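Side-chain contacts in inositol-3-phosphate synthase (Caenorhabditis elegans, PDB 1VKO), which binds nicotinamide-adenine-dinucleotide in a Rossmann-type domain and assembles from four protein chains: residues Asn88-Val93 with Tyr167-Arg172; Ala288-Gly293 with Ile310-Arg315; Val461-Asp466 with Lys470-Val475. All blocks are in the same frame, centred on the assembly; numbering follows the deposited sequence.

Contact 1: Asn88-Val93 with Tyr167-Arg172; sequences NGSTAV and YEAMGR. With K (potassium ion), chain B; NAD (nicotinamide-adenine-dinucleotide), chain G.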
# COMPACT_ATOMS: atom_id res chain seq x y z
N ASN A 88 12.10 7.20 24.42
CA ASN A 88 10.97 7.99 24.97
C ASN A 88 11.45 8.94 26.06
O ASN A 88 11.20 10.14 26.02
CB ASN A 88 9.84 7.08 25.46
CG ASN A 88 9.26 6.22 24.33
OD1 ASN A 88 9.45 6.56 23.17
ND2 ASN A 88 8.55 5.12 24.65
N GLY A 89 12.16 8.41 27.05
CA GLY A 89 12.62 9.21 28.16
C GLY A 89 13.38 10.44 27.68
O GLY A 89 13.02 11.55 28.05
N SER A 90 14.44 10.26 26.89
CA SER A 90 15.33 11.40 26.59
C SER A 90 14.57 12.40 25.70
O SER A 90 14.81 13.61 25.73
CB SER A 90 16.60 10.94 25.90
OG SER A 90 16.29 10.27 24.68
N THR A 91 13.63 11.89 24.92
CA THR A 91 12.82 12.75 24.07
C THR A 91 11.79 13.54 24.86
O THR A 91 11.60 14.72 24.59
CB THR A 91 12.13 11.90 22.98
OG1 THR A 91 13.13 11.41 22.09
CG2 THR A 91 11.25 12.78 22.10
N ALA A 92 11.11 12.87 25.79
CA ALA A 92 10.19 13.49 26.71
C ALA A 92 10.86 14.67 27.39
O ALA A 92 10.30 15.76 27.42
CB ALA A 92 9.72 12.48 27.74
N VAL A 93 12.08 14.46 27.88
CA VAL A 93 12.83 15.51 28.58
C VAL A 93 13.25 16.59 27.57
O VAL A 93 13.02 17.77 27.78
CB VAL A 93 14.08 14.95 29.34
CG1 VAL A 93 14.82 16.04 30.13
CG2 VAL A 93 13.70 13.85 30.27
N TYR A 167 22.30 13.81 26.81
CA TYR A 167 22.80 14.27 25.51
C TYR A 167 23.27 13.08 24.68
O TYR A 167 22.85 12.93 23.54
CB TYR A 167 23.87 15.36 25.67
CG TYR A 167 24.64 15.71 24.41
CD1 TYR A 167 24.02 16.32 23.33
CD2 TYR A 167 25.99 15.39 24.30
CE1 TYR A 167 24.74 16.63 22.17
CE2 TYR A 167 26.71 15.68 23.16
CZ TYR A 167 26.09 16.30 22.10
OH TYR A 167 26.84 16.58 20.97
N GLU A 168 24.09 12.20 25.26
CA GLU A 168 24.52 10.97 24.58
C GLU A 168 23.32 10.10 24.30
O GLU A 168 23.27 9.33 23.31
CB GLU A 168 25.44 10.16 25.47
CG GLU A 168 26.76 10.80 25.88
CD GLU A 168 27.53 9.91 26.86
OE1 GLU A 168 27.00 9.56 27.95
OE2 GLU A 168 28.68 9.54 26.55
N ALA A 169 22.36 10.20 25.22
CA ALA A 169 21.09 9.53 25.10
C ALA A 169 20.27 9.97 23.86
O ALA A 169 19.50 9.19 23.33
CB ALA A 169 20.32 9.77 26.38
N MET A 170 20.37 11.23 23.47
CA MET A 170 19.71 11.77 22.28
C MET A 170 20.35 11.29 20.98
O MET A 170 19.64 11.00 19.98
CB MET A 170 19.80 13.26 22.28
CG MET A 170 18.90 13.97 23.24
SD MET A 170 19.07 15.69 22.77
CE MET A 170 17.48 16.13 23.37
N GLY A 171 21.68 11.23 21.00
CA GLY A 171 22.46 10.73 19.89
C GLY A 171 22.16 9.26 19.67
O GLY A 171 22.07 8.79 18.51
N ARG A 172 21.98 8.55 20.77
CA ARG A 172 21.61 7.14 20.76
C ARG A 172 20.27 7.01 20.08
O ARG A 172 20.12 6.19 19.22
CB ARG A 172 21.50 6.62 22.20
CG ARG A 172 21.55 5.13 22.39
CD ARG A 172 21.95 4.68 23.81
NE ARG A 172 21.32 5.46 24.89
CZ ARG A 172 21.60 5.34 26.21
NH1 ARG A 172 22.50 4.43 26.61
NH2 ARG A 172 20.99 6.10 27.12
K K B . 10.25 4.69 21.05
PA NAD G . 14.40 2.29 24.79
O1A NAD G . 15.27 1.12 24.75
O2A NAD G . 14.99 3.34 23.94
O5B NAD G . 14.24 2.71 26.31
C5B NAD G . 14.46 1.77 27.33
C4B NAD G . 15.42 2.39 28.32
O4B NAD G . 15.16 1.84 29.59
C3B NAD G . 16.86 2.08 28.00
O3B NAD G . 17.56 3.26 28.38
C2B NAD G . 17.28 1.02 28.97
O2B NAD G . 18.57 1.41 29.41
C1B NAD G . 16.30 1.24 30.12
N9A NAD G . 15.98 0.12 31.05
C8A NAD G . 15.82 -1.21 30.80
N7A NAD G . 15.56 -1.83 31.97
C5A NAD G . 15.55 -0.94 32.99
C6A NAD G . 15.37 -1.05 34.38
N6A NAD G . 15.20 -2.21 35.02
N1A NAD G . 15.46 0.09 35.13
C2A NAD G . 15.74 1.30 34.56
N3A NAD G . 15.95 1.36 33.22
C4A NAD G . 15.85 0.28 32.42
O3 NAD G . 12.88 1.94 24.35
PN NAD G . 11.82 3.11 24.17
O1N NAD G . 12.26 4.24 25.02
O2N NAD G . 11.63 3.32 22.73
O5D NAD G . 10.46 2.59 24.89
C5D NAD G . 10.50 2.01 26.19
C4D NAD G . 9.30 1.11 26.52
O4D NAD G . 8.10 1.75 26.17
C3D NAD G . 9.31 -0.24 25.80
O3D NAD G . 8.88 -1.23 26.70
C2D NAD G . 8.19 -0.11 24.80
O2D NAD G . 7.51 -1.31 24.48
C1D NAD G . 7.25 0.81 25.53
N1N NAD G . 6.35 1.33 24.52
C2N NAD G . 6.84 2.09 23.50
C3N NAD G . 5.96 2.56 22.54
C7N NAD G . 6.46 3.67 21.70
O7N NAD G . 7.81 4.03 21.91
N7N NAD G . 5.64 4.27 20.82
C4N NAD G . 4.59 2.27 22.61
C5N NAD G . 4.12 1.48 23.64
C6N NAD G . 5.02 1.00 24.60
O HOH W 1 9.75 2.30 19.89
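The contact of Ser-90 with Ala-169 is a small, buried helix-to-helix touch, made where the first turns of helix 87-100 pass the short helix 168-173. CB of Ser-90 rests against CB of Ala-169 at 3.9 Å. The Ser-90 hydroxyl belongs elsewhere: with chi1 at 60°, OG is turned back along its own helix to hydrogen-bond Gly-86 O. Ser-90 OG lies 3.6 Å from Ala-169 O without a hydrogen bond between them. Beside this pair, the CE methyl of Met-170 comes to 4.4 Å from Ser-90 O, while Leu-184 and Met-188 of helix 178-188 pack on the same side chain. Two residues before Ser-90, Asn-88 works on the cofactor. Its backbone N gives a nearly straight bond of 3.0 Å (166°) to NAD O1N, and its amide is split between two tasks: ND2 donates to NAD O7N at 3.0 Å, and OD1 binds the potassium ion at 2.9 Å. NAD O2N and O7N, a water and Ser-441 OG complete the ion's contacts, so metal and amide together fix the carboxamide of the cofactor. A helix N-terminus directed at the dinucleotide diphosphate, right after a glycine-rich turn, is the signature of the Rossmann fold.

Contact 2: Ala288-Gly293 with Ile310-Arg315; sequences ASILEG and IELAER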
# COMPACT_ATOMS: atom_id res chain seq x y z
N ALA A 288 7.70 0.93 45.64
CA ALA A 288 8.39 2.10 46.17
C ALA A 288 7.58 3.40 45.99
O ALA A 288 7.71 4.34 46.78
CB ALA A 288 9.72 2.23 45.54
N SER A 289 6.76 3.42 44.94
CA SER A 289 5.99 4.59 44.52
C SER A 289 4.83 4.74 45.47
O SER A 289 4.64 5.80 46.08
CB SER A 289 5.48 4.45 43.08
OG SER A 289 6.55 4.16 42.20
N ILE A 290 4.07 3.66 45.59
CA ILE A 290 2.88 3.65 46.41
C ILE A 290 3.24 3.95 47.85
O ILE A 290 2.67 4.85 48.44
CB ILE A 290 2.13 2.31 46.31
CG1 ILE A 290 1.58 2.12 44.90
CG2 ILE A 290 1.01 2.27 47.33
CD1 ILE A 290 1.34 0.65 44.55
N LEU A 291 4.21 3.21 48.39
CA LEU A 291 4.63 3.42 49.79
C LEU A 291 5.05 4.85 50.09
O LEU A 291 4.90 5.30 51.21
CB LEU A 291 5.69 2.39 50.23
CG LEU A 291 5.13 0.97 50.19
CD1 LEU A 291 6.22 0.02 50.28
CD2 LEU A 291 4.17 0.73 51.30
N GLU A 292 5.53 5.56 49.08
CA GLU A 292 5.88 6.99 49.19
C GLU A 292 4.80 7.98 48.74
O GLU A 292 5.08 9.17 48.59
CB GLU A 292 7.15 7.26 48.40
CG GLU A 292 8.37 6.55 48.95
CD GLU A 292 8.68 6.98 50.37
OE1 GLU A 292 8.29 8.12 50.73
OE2 GLU A 292 9.32 6.19 51.11
N GLY A 293 3.59 7.51 48.50
CA GLY A 293 2.52 8.41 48.10
C GLY A 293 2.60 8.98 46.68
O GLY A 293 1.81 9.87 46.32
N ILE A 310 -2.63 -3.48 43.02
CA ILE A 310 -3.83 -2.68 43.05
C ILE A 310 -4.29 -2.54 44.50
O ILE A 310 -4.40 -1.41 45.02
CB ILE A 310 -4.90 -3.29 42.14
CG1 ILE A 310 -4.48 -3.11 40.67
CG2 ILE A 310 -6.26 -2.68 42.43
CD1 ILE A 310 -5.28 -3.94 39.67
N GLU A 311 -4.51 -3.67 45.17
CA GLU A 311 -4.87 -3.63 46.60
C GLU A 311 -3.94 -2.70 47.42
O GLU A 311 -4.40 -1.96 48.29
CB GLU A 311 -4.92 -5.04 47.19
CG GLU A 311 -5.40 -5.10 48.62
CD GLU A 311 -5.51 -6.52 49.16
OE1 GLU A 311 -4.73 -7.39 48.74
OE2 GLU A 311 -6.38 -6.76 50.02
N LEU A 312 -2.66 -2.69 47.11
CA LEU A 312 -1.72 -1.88 47.89
C LEU A 312 -1.93 -0.40 47.59
O LEU A 312 -1.86 0.46 48.47
CB LEU A 312 -0.27 -2.31 47.63
CG LEU A 312 0.86 -1.68 48.48
CD1 LEU A 312 0.87 -2.11 49.97
CD2 LEU A 312 2.19 -1.94 47.84
N ALA A 313 -2.19 -0.10 46.31
CA ALA A 313 -2.55 1.24 45.93
C ALA A 313 -3.89 1.67 46.57
O ALA A 313 -4.01 2.81 47.02
CB ALA A 313 -2.60 1.36 44.44
N GLU A 314 -4.90 0.78 46.58
CA GLU A 314 -6.20 1.11 47.20
C GLU A 314 -5.96 1.50 48.67
O GLU A 314 -6.49 2.48 49.17
CB GLU A 314 -7.22 -0.07 47.13
CG GLU A 314 -8.04 -0.22 45.83
CD GLU A 314 -8.65 -1.63 45.62
OE1 GLU A 314 -8.34 -2.59 46.38
OE2 GLU A 314 -9.44 -1.81 44.66
N ARG A 315 -5.13 0.71 49.34
CA ARG A 315 -4.86 0.87 50.76
C ARG A 315 -4.05 2.11 51.06
O ARG A 315 -4.12 2.64 52.17
CB ARG A 315 -4.13 -0.36 51.28
CG ARG A 315 -4.79 -0.97 52.51
CD ARG A 315 -4.35 -2.39 52.80
NE ARG A 315 -2.91 -2.45 53.01
CZ ARG A 315 -2.24 -3.58 53.15
NH1 ARG A 315 -2.92 -4.73 53.10
NH2 ARG A 315 -0.92 -3.58 53.33
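Ile-290 projects from the last turn of helix 281-291 and meets Leu-312 and Ala-313 on helix 307-316, a buried meeting of apolar side chains, with no hydrogen bond across it, that illustrates how one branched side chain can serve two neighbours. The torsion chi1 of -66° sets its two branches apart: CG1 lies anti to the carbonyl carbon, CG2 anti to the backbone N. The CG2 methyl goes to Leu-312, lying 4.1 Å from that residue's CG and 3.6 Å from its carbonyl O. The other branch is nearly extended, and its terminal CD1 reaches 4.0 Å from CB of Ala-313. The two segments are closest here, 6.0 Å between CA of Ile-290 and CA of Ala-313, consistent with the small size of the alanine side chain.

On Leu-312, CG stands anti to the backbone N (chi1 -173°), which carries the branch point toward the isoleucine methyl. Leu-291 adds a looser flank, its CD2 ending 4.6 Å from CD1 of Leu-312, while Met-269 and His-316 also lie against Leu-291. Val-318 and Leu-309 pack on Ile-290 as well.

Just beyond the contact the first helix stops. Gly-293, with positive phi, is the C-prime residue of a Schellman motif, its N bonded to Ile-290 O at 2.8 Å; thus Ile-290 supplies a side chain to the neighbouring helix and a carbonyl to its own helix end. In the same turn, Glu-292 OE2 forms salt bridges with Arg-228 and Arg-232 of helix 220-238. The chain then runs through strand 295-298 into helix 307-316 and on to the adjacent parallel strand 320-321, so the second helix is the connection of a beta-alpha-beta crossover, packed against the helix that leads into it, as is usual in a Rossmann-type domain.

Contact 3: Val461-Asp466 with Lys470-Val475; sequences VSYKVD and KPFHSV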
# COMPACT_ATOMS: atom_id res chain seq x y z
N VAL A 461 -9.50 15.88 42.00
CA VAL A 461 -10.95 15.72 41.93
C VAL A 461 -11.44 14.85 43.09
O VAL A 461 -10.82 13.84 43.43
CB VAL A 461 -11.39 15.11 40.57
CG1 VAL A 461 -12.91 14.94 40.50
CG2 VAL A 461 -10.89 15.96 39.40
N SER A 462 -12.56 15.24 43.70
CA SER A 462 -13.28 14.38 44.64
C SER A 462 -14.79 14.50 44.44
O SER A 462 -15.26 15.41 43.79
CB SER A 462 -12.89 14.73 46.08
OG SER A 462 -13.20 16.08 46.36
N TYR A 463 -15.55 13.57 45.00
CA TYR A 463 -17.01 13.57 44.82
C TYR A 463 -17.70 13.06 46.09
O TYR A 463 -17.09 12.39 46.91
CB TYR A 463 -17.40 12.72 43.60
CG TYR A 463 -17.21 11.24 43.82
CD1 TYR A 463 -15.94 10.68 43.89
CD2 TYR A 463 -18.30 10.40 44.00
CE1 TYR A 463 -15.75 9.34 44.13
CE2 TYR A 463 -18.13 9.04 44.24
CZ TYR A 463 -16.86 8.51 44.30
OH TYR A 463 -16.67 7.15 44.54
N LYS A 464 -18.97 13.37 46.27
CA LYS A 464 -19.64 12.96 47.50
C LYS A 464 -20.01 11.49 47.48
O LYS A 464 -20.81 11.04 46.67
CB LYS A 464 -20.88 13.81 47.78
CG LYS A 464 -20.71 14.82 48.91
CD LYS A 464 -22.05 15.30 49.44
CE LYS A 464 -21.88 15.88 50.83
NZ LYS A 464 -23.01 16.77 51.23
N VAL A 465 -19.41 10.73 48.40
CA VAL A 465 -19.93 9.39 48.64
C VAL A 465 -21.08 9.47 49.66
O VAL A 465 -22.24 9.42 49.25
CB VAL A 465 -18.84 8.36 48.95
CG1 VAL A 465 -19.46 7.03 49.36
CG2 VAL A 465 -17.98 8.15 47.72
N ASP A 466 -20.80 9.65 50.95
CA ASP A 466 -21.89 9.70 51.92
C ASP A 466 -21.74 10.84 52.92
O ASP A 466 -21.64 10.60 54.12
CB ASP A 466 -22.04 8.35 52.66
CG ASP A 466 -23.28 7.55 52.23
OD1 ASP A 466 -24.35 8.17 52.05
OD2 ASP A 466 -23.27 6.31 52.06
N LYS A 470 -14.76 11.90 48.51
CA LYS A 470 -13.83 10.81 48.20
C LYS A 470 -13.19 11.02 46.82
O LYS A 470 -13.82 11.63 45.95
CB LYS A 470 -14.56 9.46 48.28
CG LYS A 470 -14.79 8.96 49.75
CD LYS A 470 -15.50 7.58 49.84
CE LYS A 470 -14.82 6.47 48.99
NZ LYS A 470 -15.69 5.28 48.68
N PRO A 471 -11.94 10.56 46.64
CA PRO A 471 -11.33 10.49 45.31
C PRO A 471 -11.88 9.33 44.47
O PRO A 471 -12.42 8.36 45.00
CB PRO A 471 -9.86 10.20 45.62
CG PRO A 471 -9.91 9.42 46.91
CD PRO A 471 -11.00 10.11 47.70
N PHE A 472 -11.72 9.42 43.16
CA PHE A 472 -12.00 8.28 42.27
C PHE A 472 -11.28 6.97 42.70
O PHE A 472 -10.32 7.02 43.48
CB PHE A 472 -11.59 8.66 40.85
CG PHE A 472 -12.36 9.85 40.28
CD1 PHE A 472 -13.69 10.10 40.67
CD2 PHE A 472 -11.78 10.67 39.31
CE1 PHE A 472 -14.41 11.17 40.13
CE2 PHE A 472 -12.50 11.75 38.76
CZ PHE A 472 -13.82 12.00 39.18
N HIS A 473 -11.72 5.82 42.19
CA HIS A 473 -10.99 4.55 42.37
C HIS A 473 -9.49 4.69 42.04
O HIS A 473 -9.15 5.44 41.14
CB HIS A 473 -11.62 3.45 41.52
CG HIS A 473 -11.20 2.06 41.93
ND1 HIS A 473 -9.94 1.56 41.70
CD2 HIS A 473 -11.88 1.08 42.57
CE1 HIS A 473 -9.85 0.33 42.18
NE2 HIS A 473 -11.01 0.01 42.71
N SER A 474 -8.62 3.99 42.77
CA SER A 474 -7.16 4.00 42.52
C SER A 474 -6.76 3.64 41.10
O SER A 474 -5.78 4.19 40.58
CB SER A 474 -6.41 3.04 43.46
OG SER A 474 -6.69 3.32 44.82
N VAL A 475 -7.46 2.69 40.49
CA VAL A 475 -7.09 2.21 39.16
C VAL A 475 -7.73 3.14 38.19
O VAL A 475 -8.93 2.97 37.87
CB VAL A 475 -7.65 0.79 38.83
CG1 VAL A 475 -7.22 0.37 37.41
CG2 VAL A 475 -7.16 -0.23 39.82
O HOH W 2 -10.19 11.64 42.24
O HOH W 3 -14.21 6.41 44.93
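Tyr-463 OH is gripped from two directions: by a water 2.6 Å away, and by Gln-528 N of the second subunit. The same water donates to Pro-471 O, with 2.6 Å between the water and that oxygen, and so ties the phenol to the backbone of the partner segment. It lies at the edge of the tyrosine ring, in its plane, and Pro-471 O also stands near that edge. The ring gets there because chi1 of 71° places CG between the backbone N and the carbonyl carbon, folding the side chain over the neighbouring strand.

Beneath it the main chains pair. Tyr-463 N bonds to Lys-470 O at 2.8 Å, with the donor in the carbonyl plane, and Lys-470 N returns a bond to Tyr-463 O at 2.9 Å. This antiparallel hydrogen-bonded pair joins strand 461-464 to the short strand 469-470, a beta-hairpin that within this chain forms one margin of the antiparallel sheet whose next strand is 56-71. After Lys-470 the paths diverge, and a second water takes over: it accepts from Phe-472 N and donates to Val-461 O, the latter at 2.6 Å.

Three hydrophobic meetings flank this pair. CG1 of Val-461, anti to its backbone N, presses on CZ of Phe-472 at 3.3 Å. Elsewhere on the phenylalanine ring, CD1 meets CD1 of Tyr-463, the rings lying obliquely with planes inclined by 34°; Phe-526 of the second subunit packs edge-to-face with Phe-472. Toward the turn, the Lys-470 chain bends at chi3 (52°) and passes across Val-465, whose CG2 lies 3.3 Å from Lys-470 CD, tighter than normal van der Waals contact. Val-465 also packs on Gln-528 of the second subunit.

How the contacts relate
The three contacts follow one another along the chain without interleaving. Contacts 1 and 2 both belong to the Rossmann-type layer of helices around the parallel sheet, yet their centres are 29 Å apart, and only contact 1 reaches the cofactor. Contact 3 lies at the edge of the antiparallel sheet and in the loop that follows it, its centre 37 Å from that of contact 1 and across the middle of the chain. Contacts 2 and 3 are neighbours, with centres 16 Å apart: beyond the hairpin, residues 473-475 run onto helix 307-316, where His-473 and Ser-474 pack on Glu-314, and Val-475 on Ile-310. Helix 307-316 thus packs against the loop that leaves the sheet, and contact 3 in turn meets another subunit.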